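USG-1 protein homolog (Pseudomonas aeruginosa, PDB 2HJS) is of unproven function but probably binds a nicotinamide cofactor and acts as a dimeric oxidoreductase of the aspartate-semialdehyde dehydrogenase family. Local coordinates at residues 10-15 with 74-79; 79-84 with 99-104; 147-152 with 250-255; 217-222 with 231-236; 174-179 with 192-197. All blocks are in the same frame, centred on the assembly; numbering follows the deposited sequence.

Contact 1 of 5, residues 10-15 with 74-79; sequences AVVGAT and FAAAAE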
# COMPACT_ATOMS: atom_id res chain seq x y z
N ALA A 10 23.67 -19.64 -21.60
CA ALA A 10 22.30 -19.84 -22.03
C ALA A 10 21.40 -18.91 -21.21
O ALA A 10 21.65 -18.72 -20.03
CB ALA A 10 21.88 -21.27 -21.80
N VAL A 11 20.38 -18.33 -21.84
CA VAL A 11 19.30 -17.66 -21.10
C VAL A 11 17.99 -18.38 -21.41
O VAL A 11 17.47 -18.30 -22.52
CB VAL A 11 19.18 -16.14 -21.41
CG1 VAL A 11 17.98 -15.51 -20.66
CG2 VAL A 11 20.49 -15.41 -21.06
N VAL A 12 17.49 -19.07 -20.39
CA VAL A 12 16.24 -19.83 -20.44
C VAL A 12 15.12 -18.89 -20.05
O VAL A 12 15.20 -18.22 -19.02
CB VAL A 12 16.35 -21.07 -19.53
CG1 VAL A 12 15.05 -21.85 -19.52
CG2 VAL A 12 17.49 -21.98 -20.03
N GLY A 13 14.11 -18.80 -20.90
CA GLY A 13 12.98 -17.88 -20.72
C GLY A 13 13.28 -16.50 -21.29
O GLY A 13 12.81 -15.49 -20.79
N ALA A 14 14.03 -16.49 -22.38
CA ALA A 14 14.60 -15.29 -22.94
C ALA A 14 13.54 -14.33 -23.45
O ALA A 14 13.79 -13.14 -23.53
CB ALA A 14 15.59 -15.64 -24.06
N THR A 15 12.36 -14.85 -23.80
CA THR A 15 11.30 -14.03 -24.40
C THR A 15 10.36 -13.46 -23.32
O THR A 15 9.49 -12.65 -23.61
CB THR A 15 10.47 -14.85 -25.41
OG1 THR A 15 9.90 -15.98 -24.73
CG2 THR A 15 11.35 -15.37 -26.54
N PHE A 74 18.22 -19.04 -15.57
CA PHE A 74 16.86 -19.55 -15.72
C PHE A 74 15.87 -18.45 -15.29
O PHE A 74 15.65 -18.23 -14.10
CB PHE A 74 16.66 -20.83 -14.90
CG PHE A 74 17.08 -22.10 -15.60
CD1 PHE A 74 18.43 -22.36 -15.88
CD2 PHE A 74 16.12 -23.04 -15.99
CE1 PHE A 74 18.81 -23.54 -16.55
CE2 PHE A 74 16.50 -24.22 -16.64
CZ PHE A 74 17.84 -24.47 -16.93
N ALA A 75 15.31 -17.77 -16.28
CA ALA A 75 14.36 -16.69 -16.06
C ALA A 75 12.99 -17.09 -16.63
O ALA A 75 12.25 -16.25 -17.12
CB ALA A 75 14.87 -15.41 -16.73
N ALA A 76 12.68 -18.39 -16.59
CA ALA A 76 11.41 -18.90 -17.12
C ALA A 76 10.44 -19.30 -15.99
O ALA A 76 10.76 -19.13 -14.83
CB ALA A 76 11.66 -20.07 -18.06
N ALA A 77 9.28 -19.84 -16.35
CA ALA A 77 8.34 -20.35 -15.34
C ALA A 77 9.06 -21.36 -14.43
O ALA A 77 10.02 -22.01 -14.85
CB ALA A 77 7.16 -21.01 -16.02
N ALA A 78 8.61 -21.47 -13.19
CA ALA A 78 9.17 -22.42 -12.22
C ALA A 78 9.15 -23.86 -12.72
O ALA A 78 10.07 -24.63 -12.42
CB ALA A 78 8.46 -22.30 -10.87
N GLU A 79 8.13 -24.23 -13.50
CA GLU A 79 8.07 -25.58 -14.04
C GLU A 79 9.23 -25.90 -15.00
O GLU A 79 9.74 -27.03 -15.03
CB GLU A 79 6.70 -25.89 -14.67
CG GLU A 79 6.28 -24.95 -15.81
CD GLU A 79 5.25 -25.59 -16.76
OE1 GLU A 79 5.49 -25.55 -18.00
OE2 GLU A 79 4.23 -26.14 -16.26
O HOH W 1 11.40 -14.09 -18.21

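Contact 2 of 5, residues 79-84 with 99-104; sequences EVSRAH and SGALEP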
# COMPACT_ATOMS: atom_id res chain seq x y z
N GLU A 79 8.13 -24.23 -13.50
CA GLU A 79 8.07 -25.58 -14.04
C GLU A 79 9.23 -25.90 -15.00
O GLU A 79 9.74 -27.03 -15.03
CB GLU A 79 6.70 -25.89 -14.67
CG GLU A 79 6.28 -24.95 -15.81
CD GLU A 79 5.25 -25.59 -16.76
OE1 GLU A 79 5.49 -25.55 -18.00
OE2 GLU A 79 4.23 -26.14 -16.26
N VAL A 80 9.65 -24.90 -15.77
CA VAL A 80 10.83 -25.04 -16.63
C VAL A 80 12.10 -25.30 -15.79
O VAL A 80 12.91 -26.15 -16.14
CB VAL A 80 10.99 -23.84 -17.60
CG1 VAL A 80 12.25 -23.99 -18.45
CG2 VAL A 80 9.76 -23.70 -18.49
N SER A 81 12.26 -24.57 -14.69
CA SER A 81 13.37 -24.79 -13.77
C SER A 81 13.35 -26.21 -13.18
O SER A 81 14.37 -26.89 -13.17
CB SER A 81 13.35 -23.76 -12.65
OG SER A 81 14.38 -24.05 -11.71
N ARG A 82 12.19 -26.65 -12.70
CA ARG A 82 12.03 -28.00 -12.13
C ARG A 82 12.41 -29.07 -13.14
O ARG A 82 13.04 -30.07 -12.79
CB ARG A 82 10.59 -28.25 -11.69
CG ARG A 82 10.19 -27.58 -10.39
CD ARG A 82 8.77 -28.00 -10.00
NE ARG A 82 7.98 -26.81 -9.74
CZ ARG A 82 6.90 -26.46 -10.43
NH1 ARG A 82 6.42 -27.22 -11.40
NH2 ARG A 82 6.28 -25.33 -10.10
N ALA A 83 12.02 -28.85 -14.39
CA ALA A 83 12.26 -29.80 -15.45
C ALA A 83 13.71 -29.82 -15.92
O ALA A 83 14.19 -30.85 -16.40
CB ALA A 83 11.31 -29.55 -16.62
N HIS A 84 14.43 -28.70 -15.77
CA HIS A 84 15.76 -28.59 -16.40
C HIS A 84 16.94 -28.13 -15.54
O HIS A 84 18.07 -28.41 -15.91
CB HIS A 84 15.71 -27.70 -17.65
CG HIS A 84 14.82 -28.22 -18.74
ND1 HIS A 84 15.20 -29.23 -19.59
CD2 HIS A 84 13.57 -27.86 -19.12
CE1 HIS A 84 14.22 -29.48 -20.44
NE2 HIS A 84 13.23 -28.66 -20.18
N SER A 99 13.48 -18.21 -10.60
CA SER A 99 12.10 -18.59 -10.31
C SER A 99 11.95 -19.07 -8.86
O SER A 99 10.85 -19.20 -8.37
CB SER A 99 11.65 -19.69 -11.26
OG SER A 99 12.33 -20.88 -10.95
N GLY A 100 13.07 -19.35 -8.20
CA GLY A 100 13.05 -19.90 -6.84
C GLY A 100 12.50 -21.31 -6.69
O GLY A 100 12.23 -21.77 -5.56
N ALA A 101 12.35 -22.02 -7.82
CA ALA A 101 11.66 -23.31 -7.86
C ALA A 101 12.32 -24.37 -6.99
O ALA A 101 11.65 -25.30 -6.56
CB ALA A 101 11.57 -23.82 -9.29
N LEU A 102 13.62 -24.23 -6.74
CA LEU A 102 14.42 -25.26 -6.06
C LEU A 102 14.96 -24.82 -4.70
O LEU A 102 15.86 -25.46 -4.13
CB LEU A 102 15.55 -25.74 -6.96
CG LEU A 102 15.10 -26.26 -8.33
CD1 LEU A 102 16.29 -26.42 -9.20
CD2 LEU A 102 14.30 -27.57 -8.23
N GLU A 103 14.41 -23.70 -4.21
CA GLU A 103 14.64 -23.23 -2.86
C GLU A 103 13.99 -24.19 -1.85
O GLU A 103 13.06 -24.92 -2.19
CB GLU A 103 14.06 -21.82 -2.67
CG GLU A 103 14.94 -20.73 -3.27
CD GLU A 103 14.29 -19.35 -3.29
OE1 GLU A 103 13.10 -19.19 -2.91
OE2 GLU A 103 15.00 -18.41 -3.71
N PRO A 104 14.47 -24.16 -0.59
CA PRO A 104 15.61 -23.35 -0.13
C PRO A 104 16.99 -24.03 -0.11
O PRO A 104 17.99 -23.33 0.06
CB PRO A 104 15.20 -23.01 1.31
CG PRO A 104 14.43 -24.26 1.77
CD PRO A 104 13.85 -24.91 0.52
O HOH W 2 8.66 -25.42 -7.35

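Contact 3 of 5, residues 147-152 with 250-255; sequences ATLDCR and VTLQCA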
# COMPACT_ATOMS: atom_id res chain seq x y z
N ALA A 147 24.38 -3.49 9.93
CA ALA A 147 25.66 -3.34 10.61
C ALA A 147 25.57 -2.34 11.76
O ALA A 147 26.38 -2.39 12.69
CB ALA A 147 26.72 -2.91 9.63
N THR A 148 24.58 -1.45 11.68
CA THR A 148 24.40 -0.34 12.61
C THR A 148 23.14 -0.52 13.47
O THR A 148 23.16 -0.19 14.65
CB THR A 148 24.39 1.02 11.83
OG1 THR A 148 25.75 1.44 11.61
CG2 THR A 148 23.65 2.13 12.58
N LEU A 149 22.07 -1.04 12.88
CA LEU A 149 20.78 -1.20 13.55
C LEU A 149 20.57 -2.62 14.04
O LEU A 149 20.91 -3.57 13.35
CB LEU A 149 19.63 -0.85 12.60
CG LEU A 149 19.61 0.54 11.97
CD1 LEU A 149 18.37 0.70 11.14
CD2 LEU A 149 19.71 1.65 13.03
N ASP A 150 20.00 -2.74 15.24
CA ASP A 150 19.59 -4.04 15.76
C ASP A 150 18.08 -4.18 15.60
O ASP A 150 17.29 -3.72 16.43
CB ASP A 150 20.04 -4.22 17.23
CG ASP A 150 19.63 -5.57 17.83
OD1 ASP A 150 19.06 -6.44 17.11
OD2 ASP A 150 19.88 -5.76 19.04
N CYS A 151 17.69 -4.83 14.52
CA CYS A 151 16.30 -4.94 14.15
C CYS A 151 15.58 -6.10 14.85
O CYS A 151 15.88 -7.27 14.60
CB CYS A 151 16.18 -5.06 12.63
SG CYS A 151 14.48 -5.09 12.14
N ARG A 152 14.61 -5.76 15.69
CA ARG A 152 13.83 -6.73 16.46
C ARG A 152 12.52 -7.17 15.81
O ARG A 152 12.03 -8.25 16.10
CB ARG A 152 13.54 -6.15 17.86
CG ARG A 152 14.81 -5.88 18.68
CD ARG A 152 15.45 -7.21 19.07
NE ARG A 152 16.83 -7.11 19.54
CZ ARG A 152 17.19 -6.86 20.81
NH1 ARG A 152 16.25 -6.67 21.75
NH2 ARG A 152 18.48 -6.80 21.13
N VAL A 250 8.29 -0.01 4.69
CA VAL A 250 8.99 -0.84 5.67
C VAL A 250 8.99 -0.13 7.02
O VAL A 250 9.17 1.08 7.08
CB VAL A 250 10.44 -1.10 5.18
CG1 VAL A 250 11.24 -1.95 6.18
CG2 VAL A 250 10.46 -1.77 3.76
N THR A 251 8.75 -0.88 8.10
CA THR A 251 8.93 -0.39 9.48
C THR A 251 9.89 -1.31 10.21
O THR A 251 9.65 -2.52 10.29
CB THR A 251 7.63 -0.36 10.28
OG1 THR A 251 6.62 0.24 9.48
CG2 THR A 251 7.78 0.45 11.58
N LEU A 252 10.98 -0.76 10.72
CA LEU A 252 11.89 -1.52 11.55
C LEU A 252 11.73 -1.11 12.99
O LEU A 252 11.76 0.08 13.30
CB LEU A 252 13.35 -1.28 11.14
CG LEU A 252 13.75 -1.25 9.67
CD1 LEU A 252 15.26 -1.21 9.55
CD2 LEU A 252 13.24 -2.50 9.07
N GLN A 253 11.56 -2.09 13.87
CA GLN A 253 11.57 -1.87 15.30
C GLN A 253 12.94 -2.28 15.81
O GLN A 253 13.31 -3.45 15.74
CB GLN A 253 10.49 -2.69 15.97
CG GLN A 253 10.38 -2.47 17.48
CD GLN A 253 9.65 -1.20 17.82
OE1 GLN A 253 8.58 -0.93 17.29
NE2 GLN A 253 10.22 -0.40 18.72
N CYS A 254 13.69 -1.30 16.31
CA CYS A 254 15.05 -1.55 16.73
C CYS A 254 15.22 -1.57 18.23
O CYS A 254 14.33 -1.17 18.96
CB CYS A 254 15.98 -0.52 16.10
SG CYS A 254 15.82 -0.55 14.30
N ALA A 255 16.38 -2.03 18.67
CA ALA A 255 16.66 -2.22 20.08
C ALA A 255 16.95 -0.90 20.79
O ALA A 255 16.67 -0.76 21.97
CB ALA A 255 17.83 -3.21 20.26

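Contact 4 of 5, residues 217-222 with 231-236; sequences RIFAEV and GPLNVT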
# COMPACT_ATOMS: atom_id res chain seq x y z
N ARG A 217 7.26 -16.84 -0.36
CA ARG A 217 8.55 -16.76 -1.03
C ARG A 217 9.43 -15.66 -0.44
O ARG A 217 10.61 -15.88 -0.13
CB ARG A 217 8.40 -16.58 -2.54
CG ARG A 217 9.74 -16.74 -3.25
CD ARG A 217 9.68 -16.50 -4.75
NE ARG A 217 11.03 -16.49 -5.30
CZ ARG A 217 11.32 -16.31 -6.59
NH1 ARG A 217 10.36 -16.12 -7.48
NH2 ARG A 217 12.58 -16.31 -6.99
N ILE A 218 8.86 -14.47 -0.28
CA ILE A 218 9.59 -13.34 0.26
C ILE A 218 10.09 -13.69 1.66
O ILE A 218 11.26 -13.48 1.99
CB ILE A 218 8.70 -12.06 0.31
CG1 ILE A 218 8.47 -11.51 -1.09
CG2 ILE A 218 9.33 -11.01 1.19
CD1 ILE A 218 7.22 -10.64 -1.20
N PHE A 219 9.19 -14.25 2.45
CA PHE A 219 9.52 -14.65 3.80
C PHE A 219 10.68 -15.66 3.82
O PHE A 219 11.64 -15.46 4.55
CB PHE A 219 8.28 -15.24 4.50
CG PHE A 219 8.51 -15.63 5.94
CD1 PHE A 219 8.30 -14.71 6.97
CD2 PHE A 219 8.92 -16.91 6.27
CE1 PHE A 219 8.50 -15.06 8.30
CE2 PHE A 219 9.13 -17.28 7.61
CZ PHE A 219 8.92 -16.34 8.62
N ALA A 220 10.59 -16.75 3.04
CA ALA A 220 11.64 -17.77 3.02
C ALA A 220 12.98 -17.20 2.57
O ALA A 220 14.03 -17.57 3.11
CB ALA A 220 11.24 -18.95 2.12
N GLU A 221 12.95 -16.31 1.59
CA GLU A 221 14.18 -15.74 1.02
C GLU A 221 14.82 -14.73 1.97
O GLU A 221 16.03 -14.74 2.15
CB GLU A 221 13.92 -15.11 -0.35
CG GLU A 221 13.73 -16.18 -1.41
CD GLU A 221 13.31 -15.62 -2.77
OE1 GLU A 221 12.92 -14.43 -2.88
OE2 GLU A 221 13.34 -16.41 -3.74
N VAL A 222 14.01 -13.88 2.59
CA VAL A 222 14.57 -12.93 3.55
C VAL A 222 15.25 -13.66 4.71
O VAL A 222 16.33 -13.28 5.16
CB VAL A 222 13.51 -11.91 4.00
CG1 VAL A 222 14.03 -10.99 5.10
CG2 VAL A 222 13.09 -11.08 2.81
N GLY A 231 14.72 -9.90 13.41
CA GLY A 231 13.67 -10.64 14.09
C GLY A 231 12.54 -11.00 13.15
O GLY A 231 12.67 -10.88 11.93
N PRO A 232 11.39 -11.39 13.70
CA PRO A 232 10.26 -11.83 12.87
C PRO A 232 9.96 -10.83 11.72
O PRO A 232 9.90 -9.61 11.95
CB PRO A 232 9.10 -11.85 13.86
CG PRO A 232 9.73 -11.99 15.21
CD PRO A 232 11.07 -11.38 15.14
N LEU A 233 9.82 -11.36 10.51
CA LEU A 233 9.32 -10.62 9.36
C LEU A 233 7.79 -10.75 9.24
O LEU A 233 7.26 -11.85 9.30
CB LEU A 233 9.91 -11.21 8.11
CG LEU A 233 10.09 -10.38 6.84
CD1 LEU A 233 9.84 -11.26 5.59
CD2 LEU A 233 9.31 -9.10 6.76
N ASN A 234 7.10 -9.64 9.00
CA ASN A 234 5.68 -9.70 8.66
C ASN A 234 5.47 -9.07 7.28
O ASN A 234 5.87 -7.92 7.07
CB ASN A 234 4.84 -9.04 9.77
CG ASN A 234 3.36 -9.14 9.52
OD1 ASN A 234 2.80 -8.42 8.68
ND2 ASN A 234 2.68 -9.98 10.30
N VAL A 235 4.90 -9.84 6.34
CA VAL A 235 4.80 -9.44 4.92
C VAL A 235 3.37 -9.43 4.44
O VAL A 235 2.70 -10.44 4.56
CB VAL A 235 5.41 -10.48 3.94
CG1 VAL A 235 5.71 -9.81 2.58
CG2 VAL A 235 6.59 -11.14 4.49
N THR A 236 2.96 -8.32 3.84
CA THR A 236 1.73 -8.23 3.10
C THR A 236 2.06 -7.76 1.69
O THR A 236 2.71 -6.72 1.51
CB THR A 236 0.77 -7.23 3.76
OG1 THR A 236 0.61 -7.60 5.14
CG2 THR A 236 -0.60 -7.24 3.09

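Contact 5 of 5, residues 174-179 with 192-197; sequences ARQTAE and DRQIAF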
# COMPACT_ATOMS: atom_id res chain seq x y z
N ALA A 174 -4.22 -2.28 -18.61
CA ALA A 174 -4.46 -1.28 -19.66
C ALA A 174 -5.86 -1.44 -20.28
O ALA A 174 -6.55 -0.45 -20.52
CB ALA A 174 -3.37 -1.38 -20.74
N ARG A 175 -6.27 -2.69 -20.53
CA ARG A 175 -7.55 -2.98 -21.18
C ARG A 175 -8.74 -2.64 -20.27
O ARG A 175 -9.68 -1.97 -20.70
CB ARG A 175 -7.61 -4.45 -21.63
CG ARG A 175 -8.81 -4.78 -22.51
CD ARG A 175 -8.89 -6.27 -22.89
NE ARG A 175 -8.70 -7.13 -21.73
CZ ARG A 175 -9.65 -7.47 -20.86
NH1 ARG A 175 -10.90 -7.02 -21.01
NH2 ARG A 175 -9.35 -8.25 -19.82
N GLN A 176 -8.67 -3.08 -19.01
CA GLN A 176 -9.70 -2.76 -18.03
C GLN A 176 -9.81 -1.25 -17.82
O GLN A 176 -10.92 -0.73 -17.74
CB GLN A 176 -9.41 -3.42 -16.68
CG GLN A 176 -9.70 -4.91 -16.61
CD GLN A 176 -9.89 -5.38 -15.17
OE1 GLN A 176 -10.08 -4.57 -14.26
NE2 GLN A 176 -9.83 -6.70 -14.96
N THR A 177 -8.67 -0.57 -17.74
CA THR A 177 -8.66 0.87 -17.48
C THR A 177 -9.36 1.60 -18.63
O THR A 177 -10.18 2.48 -18.39
CB THR A 177 -7.24 1.45 -17.24
OG1 THR A 177 -6.62 0.77 -16.13
CG2 THR A 177 -7.30 2.92 -16.89
N ALA A 178 -9.07 1.17 -19.86
CA ALA A 178 -9.64 1.77 -21.06
C ALA A 178 -11.15 1.55 -21.15
O ALA A 178 -11.90 2.49 -21.41
CB ALA A 178 -8.95 1.23 -22.30
N GLU A 179 -11.59 0.30 -20.94
CA GLU A 179 -13.00 -0.03 -20.92
C GLU A 179 -13.78 0.91 -20.00
O GLU A 179 -14.81 1.44 -20.38
CB GLU A 179 -13.21 -1.49 -20.50
CG GLU A 179 -13.00 -2.50 -21.61
CD GLU A 179 -12.66 -3.91 -21.10
OE1 GLU A 179 -12.62 -4.14 -19.86
OE2 GLU A 179 -12.42 -4.80 -21.96
N ASP A 192 -10.96 -12.35 -11.95
CA ASP A 192 -12.42 -12.49 -11.93
C ASP A 192 -13.08 -11.26 -11.29
O ASP A 192 -14.29 -11.24 -11.03
CB ASP A 192 -12.85 -13.80 -11.24
CG ASP A 192 -12.41 -13.89 -9.75
OD1 ASP A 192 -11.43 -13.21 -9.32
OD2 ASP A 192 -13.06 -14.67 -9.02
N ARG A 193 -12.26 -10.23 -11.07
CA ARG A 193 -12.73 -8.95 -10.54
C ARG A 193 -11.93 -7.80 -11.17
O ARG A 193 -10.92 -8.01 -11.84
CB ARG A 193 -12.61 -8.94 -9.01
CG ARG A 193 -11.18 -8.78 -8.48
CD ARG A 193 -10.87 -9.78 -7.39
NE ARG A 193 -11.51 -9.41 -6.14
CZ ARG A 193 -11.83 -10.25 -5.16
NH1 ARG A 193 -11.59 -11.56 -5.24
NH2 ARG A 193 -12.41 -9.75 -4.08
N GLN A 194 -12.41 -6.58 -10.92
CA GLN A 194 -11.78 -5.38 -11.42
C GLN A 194 -10.43 -5.12 -10.76
O GLN A 194 -10.31 -5.14 -9.54
CB GLN A 194 -12.70 -4.19 -11.20
CG GLN A 194 -12.25 -2.94 -11.91
CD GLN A 194 -13.16 -1.78 -11.66
OE1 GLN A 194 -14.39 -1.91 -11.73
NE2 GLN A 194 -12.57 -0.61 -11.36
N ILE A 195 -9.42 -4.91 -11.58
CA ILE A 195 -8.12 -4.46 -11.07
C ILE A 195 -7.86 -2.97 -11.34
O ILE A 195 -7.14 -2.33 -10.57
CB ILE A 195 -6.96 -5.34 -11.59
CG1 ILE A 195 -6.74 -5.18 -13.10
CG2 ILE A 195 -7.22 -6.84 -11.23
CD1 ILE A 195 -5.51 -5.92 -13.61
N ALA A 196 -8.45 -2.45 -12.41
CA ALA A 196 -8.35 -1.04 -12.74
C ALA A 196 -8.82 -0.17 -11.56
O ALA A 196 -9.85 -0.46 -10.93
CB ALA A 196 -9.19 -0.73 -14.00
N PHE A 197 -8.04 0.86 -11.24
CA PHE A 197 -8.37 1.77 -10.13
C PHE A 197 -8.75 1.03 -8.82
O PHE A 197 -9.59 1.49 -8.06
CB PHE A 197 -9.49 2.74 -10.55
CG PHE A 197 -9.22 3.46 -11.85
CD1 PHE A 197 -8.20 4.40 -11.95
CD2 PHE A 197 -10.03 3.22 -12.96
CE1 PHE A 197 -7.97 5.09 -13.15
CE2 PHE A 197 -9.81 3.90 -14.17
CZ PHE A 197 -8.78 4.83 -14.26
O HOH W 3 -6.27 1.56 -13.15

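Contact 1 of 5, residues 10-15 with 74-79
V12 and F74, paired on neighbouring parallel strands, form the tight half of this contact: their side chains leave the same face of the sheet and lie side by side. V12 CG2 stands over the middle of the phenyl ring, 4.0 Å from the F74 centroid and only 10° off the ring normal, a CH-pi contact. The other methyl, V12 CG1, lies 3.9 Å from F74 CD2. Because CG1 is anti to the backbone N (chi1 178°), it lies beside the carbonyl carbon and also comes within 4.1 Å of A76 CB. L39 and V95 extend this apolar core on the flanking strands.

The backbone adds one rung, A75 N to V12 O at 2.8 Å, and beyond it the packing changes character. G13, with a positive phi of 87° that suits glycine, brings its bare CA to 3.7 Å from A76 CB; A75 O and A76 CA crowd the place that a CB would take. Next to it the carbonyls of G13 and A75 share a water, which donates to A75 O at 2.6 Å and, over a longer 3.3 Å, to G13 O.

Parallel strands whose apolar pairing ends in a glycine and a water-bridged pair of carbonyls are typical of the Rossmann fold, where glycine-rich loops line the dinucleotide site; a like role here is consistent with the family.

Contact 2 of 5, residues 79-84 with 99-104
S81, in the first turn of helix 78-90, faces S99 and A101 of the loop that follows strand 94-97, so that the loop of this Rossmann-type domain folds back over the helix preceding its own strand. The loop is shaped by a type I beta turn from G100 to E103, closed by a hydrogen bond of 3.2 Å from E103 N to G100 O.

Van der Waals contacts make up the direct meeting of the two segments. The methyl of A101 points at the helix, its CB 3.8 Å from S81 CB and 4.2 Å from R82 CG, so it touches two successive helical residues. S99 OG comes alongside the same methylene, 3.5 Å from S81 CB. L102 brings the end of its side chain in, CD1 lying near S81 OG in the conformer described, one of two modelled for that serine.

Hydrogen bonding is indirect, since none spans the two segments. Both serine hydroxyls turn to D97, S99 OG to one carboxylate oxygen and S81 OG, again in the conformer described, to the other; with that reservation, this acidic residue at the strand end ties helix and loop together.

Solvent provides the third kind of link, on the exposed side. In R82 the bend at chi3 (-128°) sets NE, and E79 CA lies against one guanidinium face, off-centre toward its rim. In the plane of that guanidinium sits a water, which accepts from R82 NE at 2.8 Å and donates to A101 O at 3.1 Å.

Contact 3 of 5, residues 147-152 with 250-255
D150 O is gripped from two successive residues of the facing segment: A255 N donates to it at 2.9 Å, in the carbonyl plane, and C254 CA approaches at 3.1 Å in a CA-H...O contact. A second backbone bond follows, R152 N to Q253 O at 2.7 Å, nearly along the C=O axis. Together they bracket C151 and C254, an antiparallel non-hydrogen-bonded pair.

Apolar and charged groups occupy different parts of the contact. In one, L149 and L252 cross at about a right angle, with CD1 of L149 4.0 Å from CD1 of L252, and C151 SG rests 4.1 Å from L252 CB. In the other, A255 CB sits centrally over one face of the R152 guanidinium, 3.7 Å from R152 CZ. This group is steered by D150, whose OD2 takes R152 NH2 at 2.7 Å on its syn side, though 30° out of the carboxylate plane; the bend at chi2 (-69°) turns R152 CD back. A255 CB thus lies against both partners of the salt bridge.

With the chain turning a corner at R152 and the touching parts 93° apart, this is the start of strand 151-160 pairing with the end of strand 246-254 in the mixed sheet characteristic of the dimerisation domain.

Contact 4 of 5, residues 217-222 with 231-236
A helix laid on the strand at the edge of the dimerisation-domain sheet, as counted within this chain, is the setting in which F219, I218 and V222 meet L233 and V235. Helix segment 217-222 and strand segment 233-236 run close to antiparallel, at 151°, with axes 9.0 Å apart.

L233 makes the largest part of the contact. Its CD1 lies 3.8 Å from F219 CA and 4.1 Å from V222 CB, while its CB comes within 4.0 Å of F219 CD1 as the two side chains slide past each other in opposite directions. F219 CG is anti to the backbone N (chi1 -177°), which sets it beside the carbonyl carbon; the ring then passes alongside L233. There L233 O meets the ring at its edge and in its plane, 3.6 Å from F219 CE1. Next to it, I218 and V235 cross obliquely, CG2 of I218 being 4.1 Å from CG1 of V235.

Charged and amide side chains are sorted away from this layer: R217 NE bonds E221 OE2 on another side of the helix, and N234 turns to Q308 and N310 of the second subunit. No hydrogen bond joins helix to strand, so between these segments cohesion rests mainly on apolar contact, supplemented perhaps by a weak electrostatic attraction between ring edge and carbonyl.

Contact 5 of 5, residues 174-179 with 192-197
Q176 stretches its extended side chain across I195 at about a right angle, so that its amide lies against the backbone of the loop, with I195 CG1 3.6 Å from Q176 OE1. That oxygen accepts two successive peptide N-H groups, from I195 N at 2.8 Å and from A196 N at 3.3 Å. Both donors come from the same face of the amide plane, A196 N lying further above it than I195 N. The N-H of A196 nevertheless points almost straight at the oxygen, at 174°. The other end of the amide is held as well, since Q176 NE2 donates to E172 one turn earlier in the helix, and this would fix the rotation of the group. Within the loop, Q194 NE2 bonds A196 O at 2.8 Å and braces the same bend.

Van der Waals contacts follow. A196 CB sits 3.8 Å from Q176 CB and also near T177 OG1, whose hydroxyl is bonded back to L173 O. In T177, chi1 of -58° sets OG1 beside the backbone N and leaves CG2 anti to it; CG2 approaches F197 CZ at 3.6 Å, obliquely to the ring. A water joins the two residues by accepting from F197 N and donating to T177 OG1.

The second subunit covers this region: its F243 meets the F197 ring, its L181 packs on T177, and its D280 forms a salt bridge with R193. This glutamine-held loop on helix 167-181 is part of the dimer interface of the dimerisation domain.

In the fold
Five local contacts illustrate how two domains and two subunits are knitted. Contacts 1 and 2, centres 10 Å apart, share E79 and helix 78-90, and V12 CG1 touches V80 CG1 at 3.7 Å between them. Contact 2 then reaches over to contact 4 in the dimerisation domain: S99 O lies 3.2 Å from R217 NH1, and the E103 and E221 carboxylates come close. A bound 1,4-diethylene dioxide, probably from the crystallisation liquor, lies about 6 Å from the A101 side chain. Contacts 3 and 4 join one sheet, C151 O probably accepting from G231 N at 3.1 Å. Contact 5 stands apart, its centre 39 Å from that of contact 3, yet contacts 3, 4 and 5 all touch the second subunit.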